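Local coordinates for protein acetate kinase (Entamoeba histolytica, PDB 4H0O) that probably makes acetyl phosphate from acetate, or the reverse, as a pyrophosphate-dependent, magnesium-using kinase of the acetokinase family, at residues L17-N20 against S25-Y28. Sequence-based numbering, arbitrary orientation.
Sequences LIFN and SLTY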
loop_
_atom_site.group_PDB
_atom_site.type_symbol
_atom_site.label_atom_id
_atom_site.label_comp_id
_atom_site.label_asym_id
_atom_site.label_seq_id
_atom_site.Cartn_x
_atom_site.Cartn_y
_atom_site.Cartn_z
ATOM N N LEU B 17 -8.550 23.515 -31.154
ATOM C CA LEU B 17 -8.696 22.126 -31.570
ATOM C C LEU B 17 -8.088 21.196 -30.519
ATOM O O LEU B 17 -6.899 21.297 -30.211
ATOM C CB LEU B 17 -8.012 21.912 -32.924
ATOM C CG LEU B 17 -7.941 20.484 -33.471
ATOM C CD1 LEU B 17 -9.334 19.920 -33.679
ATOM C CD2 LEU B 17 -7.147 20.437 -34.769
ATOM N N ILE B 18 -8.900 20.304 -29.956
ATOM C CA ILE B 18 -8.392 19.308 -29.010
ATOM C C ILE B 18 -8.421 17.910 -29.622
ATOM O O ILE B 18 -9.467 17.446 -30.081
ATOM C CB ILE B 18 -9.182 19.305 -27.675
ATOM C CG1 ILE B 18 -8.742 20.465 -26.781
ATOM C CG2 ILE B 18 -8.976 17.998 -26.921
ATOM C CD1 ILE B 18 -9.504 21.726 -27.023
ATOM N N PHE B 19 -7.271 17.244 -29.634
ATOM C CA PHE B 19 -7.200 15.869 -30.117
ATOM C C PHE B 19 -7.274 14.875 -28.964
ATOM O O PHE B 19 -6.540 14.994 -27.981
ATOM C CB PHE B 19 -5.917 15.641 -30.917
ATOM C CG PHE B 19 -5.983 16.141 -32.333
ATOM C CD1 PHE B 19 -6.901 15.608 -33.226
ATOM C CD2 PHE B 19 -5.113 17.126 -32.778
ATOM C CE1 PHE B 19 -6.961 16.061 -34.533
ATOM C CE2 PHE B 19 -5.164 17.579 -34.084
ATOM C CZ PHE B 19 -6.090 17.047 -34.962
ATOM N N ASN B 20 -8.164 13.897 -29.088
ATOM C CA ASN B 20 -8.264 12.826 -28.107
ATOM C C ASN B 20 -7.920 11.488 -28.762
ATOM O O ASN B 20 -8.741 10.905 -29.474
ATOM C CB ASN B 20 -9.669 12.784 -27.506
ATOM C CG ASN B 20 -9.752 11.913 -26.265
ATOM O OD1 ASN B 20 -8.809 11.194 -25.929
ATOM N ND2 ASN B 20 -10.892 11.968 -25.582
ATOM N N SER B 25 -9.731 4.542 -32.741
ATOM C CA SER B 25 -10.000 5.749 -33.513
ATOM C C SER B 25 -9.443 7.009 -32.861
ATOM O O SER B 25 -9.019 6.993 -31.704
ATOM C CB SER B 25 -11.504 5.918 -33.720
ATOM O OG SER B 25 -12.136 6.324 -32.519
ATOM N N LEU B 26 -9.451 8.099 -33.622
ATOM C CA LEU B 26 -9.098 9.414 -33.106
ATOM C C LEU B 26 -10.355 10.272 -33.065
ATOM O O LEU B 26 -11.115 10.309 -34.034
ATOM C CB LEU B 26 -8.049 10.075 -34.006
ATOM C CG LEU B 26 -7.707 11.533 -33.693
ATOM C CD1 LEU B 26 -7.064 11.637 -32.323
ATOM C CD2 LEU B 26 -6.798 12.137 -34.758
ATOM N N THR B 27 -10.584 10.945 -31.941
ATOM C CA THR B 27 -11.687 11.894 -31.833
ATOM C C THR B 27 -11.146 13.306 -31.633
ATOM O O THR B 27 -9.993 13.483 -31.235
ATOM C CB THR B 27 -12.639 11.546 -30.673
ATOM O OG1 THR B 27 -11.967 11.750 -29.424
ATOM C CG2 THR B 27 -13.093 10.100 -30.772
ATOM N N TYR B 28 -11.978 14.308 -31.907
ATOM C CA TYR B 28 -11.568 15.698 -31.736
ATOM C C TYR B 28 -12.751 16.582 -31.376
ATOM O O TYR B 28 -13.901 16.244 -31.657
ATOM C CB TYR B 28 -10.901 16.239 -33.008
ATOM C CG TYR B 28 -11.875 16.677 -34.086
ATOM C CD1 TYR B 28 -12.348 15.774 -35.029
ATOM C CD2 TYR B 28 -12.309 17.998 -34.169
ATOM C CE1 TYR B 28 -13.227 16.170 -36.017
ATOM C CE2 TYR B 28 -13.195 18.401 -35.148
ATOM C CZ TYR B 28 -13.648 17.485 -36.070
ATOM O OH TYR B 28 -14.524 17.885 -37.050
#
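Asn20 and Thr27 pair through their backbones as an antiparallel hydrogen-bonded pair. Asn20 N gives its hydrogen to Thr27 O at 2.9 Å, and Thr27 N returns a bond to Asn20 O at 3.1 Å. Both bonds are nearly straight at the hydrogen. Their side chains lie side by side and point the same way. Thr27 OG1 sits between its own backbone N and carbonyl carbon (chi1 68°). There it rests 3.2 Å from Asn20 CB and adds a weak bond to Asn20 O, so two donors of Thr27 reach that one carbonyl.

The next pair, Phe19 and Tyr28, is non-hydrogen-bonded. Here Tyr28 CA approaches Ile18 O at 3.2 Å in a CA-H...O contact. On the sheet face of Phe19 and Tyr28 the contacts are apolar. Leu26 CD2 meets the Phe19 ring obliquely at CD1, 3.8 Å away, while Leu17 CG lies over one face of that ring, toward its rim. Leu17 CD1 touches Tyr28 CD2 at 3.6 Å. Helix 73-86 packs on Leu26 and Tyr28, and Tyr28 OH is hydrogen-bonded to His57 ND1.

On the Asn20 side, Asn20 ND2 hydrogen-bonds Glu391 OE2 and, weakly, Glu390 OE2. Asn20 and Glu390 are predicted magnesium ligands. The contact forms the first beta hairpin of the ribonuclease H-like fold of the ASKHA superfamily, and probably places Asn20 at the metal site.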